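PDB 5B1R: B-cell differentiation antigen CD72 from Mus musculus, which is a B-cell co-receptor whose extracellular lectin-like domain recognises the Sm/ribonucleoprotein self-antigen, dampening B-cell receptor signalling when the two receptors are ligated together. Local coordinates for residues Lys39-Tyr51 / Lys67-His79. The protein carries 2 engineered substitutions. Residues are numbered along the deposited sequence; the frame is centred on the assembly and turned at random. Where two conformers were deposited one is given.
Sequences KLAAFDEPSKYYY and KSYWIQMSKKWRH. Unlike the reference sequence in segment 67-79: His79 (reference Gln).
The start of the long-loop region of this C-type lectin-like domain, after strand 69-70, packs on the connection that follows strand 39-40, and Gln72 N gives Ala41 O a nearly straight hydrogen bond of 2.9 Å. Leu40 sets CB against that peptide, and its apolar branches suit the buried place against Leu26 and Cys33 of helix 26-35. Ile71 CD1 lies 4.0 Å from Phe43 CD2, at the edge of the ring.

Gln72 is long enough to follow residues 41-44: with CG anti to the backbone N (chi1 -180°), it passes Ala42 CB and sends NE2 to Asp44 OD1, a weak bond with the amide and carboxylate planes 70° apart. Two waters hold Gln72 OE1, one relaying it to Lys39 NZ. Asp44 gathers three more through its carboxylate, which join it to Phe43 N, Gln72 O, Met73 O, Lys75 N and Lys76 N, and to Ser74 OG, so that much of this join is made through water.

In lectins of this fold that bind sugar through calcium, the long-loop region carries the metal site. The 3-10 turn 75-77 closes on residues 45-50 through Lys76 and Trp77. Lys76 NZ forms a salt bridge of 2.8 Å with Glu45 OE2, the ammonium lying out of the plane of the carboxylate, and also bonds Ser47 O (2.9 Å) and Ser47 OG (3.0 Å). Ser47 OG in turn donates to Asp44 O at 2.8 Å. Trp77 is broad enough to carry the backbone of Tyr49 and Tyr50 on one face, where Tyr50 CA makes a CH-pi contact 3.5 Å from the five-membered ring's centroid; Lys76 CE lies on the opposite face.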
ATOM      1  N   LYS A  39      -1.079   5.340   7.693  1.00 11.81           N
ATOM      2  CA  LYS A  39      -0.755   3.936   7.895  1.00 12.17           C
ATOM      3  C   LYS A  39      -0.358   3.333   6.570  1.00 10.48           C
ATOM      4  O   LYS A  39      -0.632   3.894   5.524  1.00 12.04           O
ATOM      5  CB  LYS A  39      -1.959   3.185   8.477  1.00 13.83           C
ATOM      6  CG  LYS A  39      -3.154   3.084   7.545  1.00 16.13           C
ATOM      7  CD  LYS A  39      -4.353   2.354   8.158  1.00 19.77           C
ATOM      8  CE  LYS A  39      -5.493   2.247   7.137  1.00 22.72           C
ATOM      9  NZ  LYS A  39      -6.716   1.558   7.648  1.00 27.33           N
ATOM     10  N   LEU A  40       0.290   2.178   6.590  1.00 10.44           N
ATOM     11  CA  LEU A  40       0.516   1.459   5.348  1.00  9.46           C
ATOM     12  C   LEU A  40      -0.810   1.186   4.670  1.00 10.23           C
ATOM     13  O   LEU A  40      -1.792   0.820   5.321  1.00 10.87           O
ATOM     14  CB  LEU A  40       1.203   0.139   5.641  1.00 12.01           C
ATOM     15  CG  LEU A  40       2.691   0.268   5.963  1.00 14.86           C
ATOM     16  CD1 LEU A  40       3.186  -1.000   6.644  1.00 18.47           C
ATOM     17  CD2 LEU A  40       3.501   0.616   4.693  1.00 18.45           C
ATOM     18  N   ALA A  41      -0.840   1.347   3.356  1.00  9.09           N
ATOM     19  CA  ALA A  41      -2.088   1.225   2.625  1.00  9.36           C
ATOM     20  C   ALA A  41      -2.665  -0.186   2.724  1.00  9.07           C
ATOM     21  O   ALA A  41      -1.940  -1.182   2.635  1.00 10.74           O
ATOM     22  CB  ALA A  41      -1.866   1.617   1.180  1.00 10.62           C
ATOM     23  N   ALA A  42      -3.987  -0.246   2.891  1.00  9.43           N
ATOM     24  CA  ALA A  42      -4.674  -1.495   3.179  1.00 10.22           C
ATOM     25  C   ALA A  42      -5.501  -1.922   1.980  1.00  9.29           C
ATOM     26  O   ALA A  42      -6.355  -1.168   1.510  1.00 11.12           O
ATOM     27  CB  ALA A  42      -5.575  -1.310   4.388  1.00 14.37           C
ATOM     28  N   PHE A  43      -5.258  -3.139   1.508  1.00  8.98           N
ATOM     29  CA  PHE A  43      -5.954  -3.702   0.358  1.00  9.52           C
ATOM     30  C   PHE A  43      -6.392  -5.135   0.642  1.00  9.16           C
ATOM     31  O   PHE A  43      -6.344  -5.991  -0.227  1.00 11.87           O
ATOM     32  CB  PHE A  43      -5.056  -3.651  -0.890  1.00 10.65           C
ATOM     33  CG  PHE A  43      -4.596  -2.273  -1.232  1.00  9.69           C
ATOM     34  CD1 PHE A  43      -5.510  -1.316  -1.659  1.00 10.63           C
ATOM     35  CD2 PHE A  43      -3.266  -1.910  -1.074  1.00 10.82           C
ATOM     36  CE1 PHE A  43      -5.100  -0.028  -1.944  1.00 11.34           C
ATOM     37  CE2 PHE A  43      -2.844  -0.622  -1.374  1.00 11.60           C
ATOM     38  CZ  PHE A  43      -3.764   0.322  -1.795  1.00 11.68           C
ATOM     39  N   ASP A  44      -6.825  -5.408   1.868  1.00  9.57           N
ATOM     40  CA  ASP A  44      -7.148  -6.776   2.227  1.00 10.06           C
ATOM     41  C   ASP A  44      -8.272  -7.375   1.377  1.00  9.30           C
ATOM     42  O   ASP A  44      -8.223  -8.554   1.051  1.00 10.64           O
ATOM     43  CB  ASP A  44      -7.564  -6.900   3.689  1.00 11.03           C
ATOM     44  CG  ASP A  44      -6.440  -6.648   4.674  1.00 11.41           C
ATOM     45  OD1 ASP A  44      -5.315  -6.244   4.309  1.00 11.50           O
ATOM     46  OD2 ASP A  44      -6.714  -6.874   5.867  1.00 13.08           O
ATOM     47  N   GLU A  45      -9.297  -6.576   1.064  1.00 10.24           N
ATOM     48  CA  GLU A  45     -10.452  -7.045   0.314  1.00  9.62           C
ATOM     49  C   GLU A  45     -10.686  -6.132  -0.883  1.00 10.07           C
ATOM     50  O   GLU A  45     -10.450  -4.921  -0.818  1.00 11.53           O
ATOM     51  CB  GLU A  45     -11.699  -7.058   1.212  1.00 10.64           C
ATOM     52  CG  GLU A  45     -11.611  -8.065   2.352  1.00 10.89           C
ATOM     53  CD  GLU A  45     -11.766  -9.496   1.910  1.00 11.31           C
ATOM     54  OE1 GLU A  45     -12.038  -9.772   0.715  1.00 11.31           O
ATOM     55  OE2 GLU A  45     -11.615 -10.362   2.784  1.00 12.78           O
ATOM     56  N   PRO A  46     -11.231  -6.683  -1.969  1.00  9.21           N
ATOM     57  CA  PRO A  46     -11.585  -8.095  -2.126  1.00 10.40           C
ATOM     58  C   PRO A  46     -10.381  -8.972  -2.413  1.00  9.60           C
ATOM     59  O   PRO A  46      -9.428  -8.540  -3.071  1.00 10.25           O
ATOM     60  CB  PRO A  46     -12.499  -8.089  -3.351  1.00 10.76           C
ATOM     61  CG  PRO A  46     -12.022  -6.924  -4.143  1.00 11.82           C
ATOM     62  CD  PRO A  46     -11.622  -5.885  -3.145  1.00 11.25           C
ATOM     63  N   SER A  47     -10.427 -10.207  -1.924  1.00 10.74           N
ATOM     64  CA  SER A  47      -9.407 -11.193  -2.255  1.00 11.42           C
ATOM     65  C   SER A  47      -9.986 -12.583  -2.061  1.00 11.46           C
ATOM     66  O   SER A  47     -10.536 -12.896  -1.006  1.00 15.16           O
ATOM     67  CB  SER A  47      -8.155 -11.019  -1.394  1.00 11.66           C
ATOM     68  OG  SER A  47      -8.447 -11.141  -0.012  1.00 12.12           O
ATOM     69  N   LYS A  48      -9.918 -13.397  -3.101  1.00 13.51           N
ATOM     70  CA  LYS A  48     -10.380 -14.778  -3.000  1.00 15.75           C
ATOM     71  C   LYS A  48      -9.224 -15.718  -2.703  1.00 13.98           C
ATOM     72  O   LYS A  48      -9.425 -16.782  -2.116  1.00 16.72           O
ATOM     73  CB  LYS A  48     -11.085 -15.214  -4.285  1.00 19.22           C
ATOM     74  CG  LYS A  48     -11.660 -16.625  -4.209  1.00 22.55           C
ATOM     75  CD  LYS A  48     -12.430 -16.959  -5.459  1.00 27.02           C
ATOM     76  CE  LYS A  48     -12.995 -18.370  -5.385  1.00 31.67           C
ATOM     77  NZ  LYS A  48     -13.704 -18.755  -6.633  1.00 35.82           N
ATOM     78  N   TYR A  49      -8.024 -15.331  -3.135  1.00 13.51           N
ATOM     79  CA  TYR A  49      -6.813 -16.109  -2.906  1.00 13.06           C
ATOM     80  C   TYR A  49      -5.748 -15.176  -2.377  1.00 12.24           C
ATOM     81  O   TYR A  49      -5.834 -13.964  -2.564  1.00 12.61           O
ATOM     82  CB  TYR A  49      -6.330 -16.764  -4.206  1.00 15.14           C
ATOM     83  CG  TYR A  49      -7.363 -17.673  -4.831  1.00 15.64           C
ATOM     84  CD1 TYR A  49      -7.697 -18.882  -4.239  1.00 16.54           C
ATOM     85  CD2 TYR A  49      -8.030 -17.302  -5.991  1.00 17.21           C
ATOM     86  CE1 TYR A  49      -8.652 -19.713  -4.802  1.00 17.51           C
ATOM     87  CE2 TYR A  49      -8.985 -18.126  -6.561  1.00 18.14           C
ATOM     88  CZ  TYR A  49      -9.292 -19.323  -5.962  1.00 17.85           C
ATOM     89  OH  TYR A  49     -10.248 -20.129  -6.530  1.00 21.07           O
ATOM     90  N   TYR A  50      -4.736 -15.749  -1.741  1.00 12.89           N
ATOM     91  CA  TYR A  50      -3.780 -14.954  -0.976  1.00 13.88           C
ATOM     92  C   TYR A  50      -3.036 -13.926  -1.825  1.00 12.59           C
ATOM     93  O   TYR A  50      -2.624 -12.890  -1.303  1.00 14.71           O
ATOM     94  CB  TYR A  50      -2.764 -15.859  -0.255  1.00 15.81           C
ATOM     95  CG  TYR A  50      -1.794 -16.550  -1.198  1.00 17.14           C
ATOM     96  CD1 TYR A  50      -0.601 -15.938  -1.572  1.00 18.99           C
ATOM     97  CD2 TYR A  50      -2.079 -17.808  -1.722  1.00 18.77           C
ATOM     98  CE1 TYR A  50       0.269 -16.545  -2.456  1.00 20.50           C
ATOM     99  CE2 TYR A  50      -1.199 -18.436  -2.608  1.00 21.36           C
ATOM    100  CZ  TYR A  50      -0.024 -17.798  -2.959  1.00 23.23           C
ATOM    101  OH  TYR A  50       0.861 -18.395  -3.831  1.00 26.98           O
ATOM    102  N   TYR A  51      -2.845 -14.215  -3.113  1.00 11.70           N
ATOM    103  CA  TYR A  51      -2.042 -13.343  -3.977  1.00 12.28           C
ATOM    104  C   TYR A  51      -2.868 -12.254  -4.648  1.00 11.19           C
ATOM    105  O   TYR A  51      -2.317 -11.385  -5.336  1.00 12.46           O
ATOM    106  CB  TYR A  51      -1.322 -14.173  -5.051  1.00 12.92           C
ATOM    107  CG  TYR A  51      -2.271 -15.043  -5.854  1.00 13.72           C
ATOM    108  CD1 TYR A  51      -3.055 -14.499  -6.872  1.00 15.21           C
ATOM    109  CD2 TYR A  51      -2.415 -16.401  -5.576  1.00 16.10           C
ATOM    110  CE1 TYR A  51      -3.950 -15.277  -7.594  1.00 16.45           C
ATOM    111  CE2 TYR A  51      -3.309 -17.186  -6.296  1.00 17.54           C
ATOM    112  CZ  TYR A  51      -4.068 -16.615  -7.306  1.00 18.32           C
ATOM    113  OH  TYR A  51      -4.954 -17.384  -8.030  1.00 23.30           O
ATOM    114  N   LYS A  67       8.822  -1.796  -9.890  1.00 16.04           N
ATOM    115  CA  LYS A  67       9.060  -1.757  -8.449  1.00 14.56           C
ATOM    116  C   LYS A  67       8.014  -2.581  -7.710  1.00 13.23           C
ATOM    117  O   LYS A  67       6.913  -2.810  -8.207  1.00 14.14           O
ATOM    118  CB  LYS A  67       8.996  -0.309  -7.942  1.00 16.70           C
ATOM    119  CG  LYS A  67      10.018   0.641  -8.558  1.00 21.16           C
ATOM    120  CD  LYS A  67      11.386   0.464  -7.935  1.00 28.53           C
ATOM    121  CE  LYS A  67      12.393   1.449  -8.523  1.00 32.12           C
ATOM    122  NZ  LYS A  67      11.994   2.861  -8.267  1.00 35.05           N
ATOM    123  N   SER A  68       8.362  -3.023  -6.507  1.00 12.65           N
ATOM    124  CA  SER A  68       7.386  -3.619  -5.595  1.00 11.78           C
ATOM    125  C   SER A  68       7.203  -2.685  -4.428  1.00 10.77           C
ATOM    126  O   SER A  68       8.168  -2.056  -3.979  1.00 13.48           O
ATOM    127  CB  SER A  68       7.880  -4.949  -5.055  1.00 14.42           C
ATOM    128  OG  SER A  68       8.110  -5.890  -6.086  1.00 17.30           O
ATOM    129  N   TYR A  69       5.967  -2.601  -3.934  1.00  9.66           N
ATOM    130  CA  TYR A  69       5.634  -1.615  -2.906  1.00  9.23           C
ATOM    131  C   TYR A  69       5.177  -2.275  -1.618  1.00  8.57           C
ATOM    132  O   TYR A  69       4.232  -3.064  -1.629  1.00  9.76           O
ATOM    133  CB  TYR A  69       4.518  -0.677  -3.396  1.00  9.01           C
ATOM    134  CG  TYR A  69       4.956   0.182  -4.568  1.00  9.72           C
ATOM    135  CD1 TYR A  69       4.948  -0.316  -5.861  1.00 10.47           C
ATOM    136  CD2 TYR A  69       5.392   1.491  -4.362  1.00 10.55           C
ATOM    137  CE1 TYR A  69       5.390   0.454  -6.925  1.00 11.53           C
ATOM    138  CE2 TYR A  69       5.825   2.278  -5.421  1.00 10.53           C
ATOM    139  CZ  TYR A  69       5.815   1.758  -6.701  1.00 10.79           C
ATOM    140  OH  TYR A  69       6.241   2.517  -7.775  1.00 13.29           O
ATOM    141  N   TRP A  70       5.809  -1.933  -0.499  1.00  9.17           N
ATOM    142  CA  TRP A  70       5.288  -2.367   0.792  1.00  9.33           C
ATOM    143  C   TRP A  70       3.874  -1.832   1.029  1.00  8.70           C
ATOM    144  O   TRP A  70       3.605  -0.646   0.798  1.00  9.10           O
ATOM    145  CB  TRP A  70       6.181  -1.901   1.938  1.00  9.63           C
ATOM    146  CG  TRP A  70       7.522  -2.554   2.076  1.00  8.94           C
ATOM    147  CD1 TRP A  70       8.716  -1.918   2.146  1.00 10.26           C
ATOM    148  CD2 TRP A  70       7.786  -3.953   2.251  1.00  9.92           C
ATOM    149  NE1 TRP A  70       9.722  -2.835   2.337  1.00 10.71           N
ATOM    150  CE2 TRP A  70       9.182  -4.097   2.401  1.00 10.38           C
ATOM    151  CE3 TRP A  70       6.981  -5.098   2.281  1.00 10.79           C
ATOM    152  CZ2 TRP A  70       9.792  -5.345   2.608  1.00 11.73           C
ATOM    153  CZ3 TRP A  70       7.587  -6.329   2.463  1.00 10.89           C
ATOM    154  CH2 TRP A  70       8.977  -6.442   2.620  1.00 11.14           C
ATOM    155  N   ILE A  71       3.004  -2.704   1.535  1.00  9.15           N
ATOM    156  CA  ILE A  71       1.644  -2.343   1.923  1.00  9.35           C
ATOM    157  C   ILE A  71       1.331  -3.026   3.261  1.00  9.37           C
ATOM    158  O   ILE A  71       2.145  -3.783   3.805  1.00  9.84           O
ATOM    159  CB  ILE A  71       0.599  -2.754   0.841  1.00  8.67           C
ATOM    160  CG1 ILE A  71       0.582  -4.276   0.609  1.00  9.56           C
ATOM    161  CG2 ILE A  71       0.857  -1.990  -0.469  1.00  9.43           C
ATOM    162  CD1 ILE A  71      -0.689  -4.762  -0.033  1.00 11.02           C
ATOM    163  N   GLN A  72       0.131  -2.776   3.780  1.00  9.18           N
ATOM    164  CA  GLN A  72      -0.307  -3.438   4.997  1.00  9.61           C
ATOM    165  C   GLN A  72      -0.403  -4.949   4.809  1.00  8.95           C
ATOM    166  O   GLN A  72      -0.990  -5.432   3.841  1.00  9.44           O
ATOM    167  CB  GLN A  72      -1.682  -2.924   5.388  1.00 11.70           C
ATOM    168  CG  GLN A  72      -2.221  -3.561   6.656  1.00 14.43           C
ATOM    169  CD  GLN A  72      -3.680  -3.221   6.880  1.00 14.43           C
ATOM    170  OE1 GLN A  72      -3.998  -2.162   7.412  1.00 14.63           O
ATOM    171  NE2 GLN A  72      -4.571  -4.104   6.450  1.00 17.56           N
ATOM    172  N   MET A  73       0.143  -5.699   5.749  1.00  9.69           N
ATOM    173  CA  MET A  73      -0.015  -7.141   5.755  1.00  9.90           C
ATOM    174  C   MET A  73      -1.497  -7.499   5.905  1.00 10.12           C
ATOM    175  O   MET A  73      -2.225  -6.900   6.704  1.00 11.59           O
ATOM    176  CB  MET A  73       0.771  -7.730   6.927  1.00 12.68           C
ATOM    177  CG  MET A  73       0.723  -9.234   6.968  1.00 15.22           C
ATOM    178  SD  MET A  73       1.514  -9.961   8.410  1.00 20.29           S
ATOM    179  CE  MET A  73       0.521  -9.301   9.742  1.00 25.64           C
ATOM    180  N   SER A  74      -1.947  -8.480   5.126  1.00  9.35           N
ATOM    181  CA  SER A  74      -3.335  -8.928   5.184  1.00 10.31           C
ATOM    182  C   SER A  74      -3.452 -10.095   6.158  1.00 10.54           C
ATOM    183  O   SER A  74      -3.008 -11.207   5.866  1.00 11.34           O
ATOM    184  CB  SER A  74      -3.784  -9.335   3.797  1.00 10.76           C
ATOM    185  OG  SER A  74      -5.099  -9.835   3.870  1.00 11.77           O
ATOM    186  N   LYS A  75      -4.034  -9.843   7.324  1.00 11.48           N
ATOM    187  CA  LYS A  75      -4.070 -10.859   8.372  0.50 12.94           C
ATOM    188  C   LYS A  75      -4.923 -12.067   8.029  1.00 12.93           C
ATOM    189  O   LYS A  75      -4.704 -13.146   8.576  1.00 14.30           O
ATOM    190  CB  LYS A  75      -4.519 -10.253   9.700  0.50 14.97           C
ATOM    191  CG  LYS A  75      -3.549  -9.226  10.229  0.50 17.69           C
ATOM    192  CD  LYS A  75      -3.976  -8.701  11.587  0.50 22.20           C
ATOM    193  CE  LYS A  75      -3.003  -7.656  12.108  0.50 26.87           C
ATOM    194  NZ  LYS A  75      -1.598  -8.129  12.013  0.50 29.04           N
ATOM    195  N   LYS A  76      -5.889 -11.904   7.119  1.00 12.54           N
ATOM    196  CA  LYS A  76      -6.791 -13.018   6.818  1.00 13.84           C
ATOM    197  C   LYS A  76      -6.049 -14.235   6.284  1.00 12.96           C
ATOM    198  O   LYS A  76      -6.540 -15.352   6.433  1.00 14.53           O
ATOM    199  CB  LYS A  76      -7.887 -12.616   5.832  1.00 15.63           C
ATOM    200  CG  LYS A  76      -7.359 -12.276   4.464  1.00 14.56           C
ATOM    201  CD  LYS A  76      -8.432 -11.840   3.470  1.00 16.14           C
ATOM    202  CE  LYS A  76      -9.357 -12.968   3.056  1.00 14.11           C
ATOM    203  NZ  LYS A  76     -10.268 -12.627   1.896  1.00 13.94           N
ATOM    204  N   TRP A  77      -4.892 -14.028   5.654  1.00 11.89           N
ATOM    205  CA  TRP A  77      -4.159 -15.127   5.047  1.00 13.05           C
ATOM    206  C   TRP A  77      -3.110 -15.724   5.971  1.00 14.07           C
ATOM    207  O   TRP A  77      -2.467 -16.689   5.595  1.00 17.41           O
ATOM    208  CB  TRP A  77      -3.527 -14.688   3.711  1.00 14.39           C
ATOM    209  CG  TRP A  77      -4.558 -14.238   2.726  1.00 12.58           C
ATOM    210  CD1 TRP A  77      -4.780 -12.957   2.286  1.00 15.83           C
ATOM    211  CD2 TRP A  77      -5.556 -15.054   2.099  1.00 13.42           C
ATOM    212  NE1 TRP A  77      -5.836 -12.938   1.413  1.00 16.74           N
ATOM    213  CE2 TRP A  77      -6.338 -14.206   1.285  1.00 17.00           C
ATOM    214  CE3 TRP A  77      -5.862 -16.418   2.142  1.00 15.00           C
ATOM    215  CZ2 TRP A  77      -7.404 -14.682   0.514  1.00 17.84           C
ATOM    216  CZ3 TRP A  77      -6.923 -16.884   1.377  1.00 17.05           C
ATOM    217  CH2 TRP A  77      -7.678 -16.022   0.578  1.00 18.86           C
ATOM    218  N   ARG A  78      -2.910 -15.154   7.159  1.00 14.20           N
ATOM    219  CA  ARG A  78      -1.871 -15.619   8.088  1.00 16.84           C
ATOM    220  C   ARG A  78      -2.476 -16.404   9.246  1.00 21.22           C
ATOM    221  O   ARG A  78      -3.435 -15.956   9.893  1.00 24.32           O
ATOM    222  CB  ARG A  78      -1.107 -14.435   8.677  1.00 17.51           C
ATOM    223  CG  ARG A  78      -0.496 -13.479   7.665  1.00 16.52           C
ATOM    224  CD  ARG A  78       0.396 -14.162   6.615  1.00 17.00           C
ATOM    225  NE  ARG A  78       1.163 -13.137   5.917  1.00 15.95           N
ATOM    226  CZ  ARG A  78       2.403 -12.778   6.247  1.00 14.06           C
ATOM    227  NH1 ARG A  78       2.997 -11.792   5.597  1.00 13.02           N
ATOM    228  NH2 ARG A  78       3.045 -13.393   7.235  1.00 15.83           N
ATOM    229  N   HIS A  79      -1.913 -17.568   9.534  1.00 22.17           N
ATOM    230  CA  HIS A  79      -2.453 -18.353  10.632  1.00 24.87           C
ATOM    231  C   HIS A  79      -1.900 -17.844  11.957  1.00 29.57           C
ATOM    232  O   HIS A  79      -2.412 -18.196  13.022  1.00 34.58           O
ATOM    233  CB  HIS A  79      -2.192 -19.847  10.449  1.00 29.98           C
ATOM    234  CG  HIS A  79      -0.745 -20.217  10.470  1.00 32.67           C
ATOM    235  ND1 HIS A  79       0.014 -20.317   9.324  1.00 33.90           N
ATOM    236  CD2 HIS A  79       0.080 -20.527  11.497  1.00 34.70           C
ATOM    237  CE1 HIS A  79       1.246 -20.668   9.644  1.00 33.72           C
ATOM    238  NE2 HIS A  79       1.313 -20.801  10.957  1.00 34.17           N
TER
HETATM  239  O   HOH W   1      -6.242  -1.127   8.380  1.00 26.22           O
HETATM  240  O   HOH W   2      -2.041  -0.320   7.837  1.00 16.23           O
HETATM  241  O   HOH W   3      -3.493  -5.068   2.707  1.00  9.84           O
HETATM  242  O   HOH W   4      -5.848  -9.927   1.316  1.00 11.39           O
HETATM  243  O   HOH W   5      -5.006  -7.160   7.875  1.00 16.41           O
HETATM  244  O   HOH W   6      -6.992  -9.473   6.079  1.00 22.80           O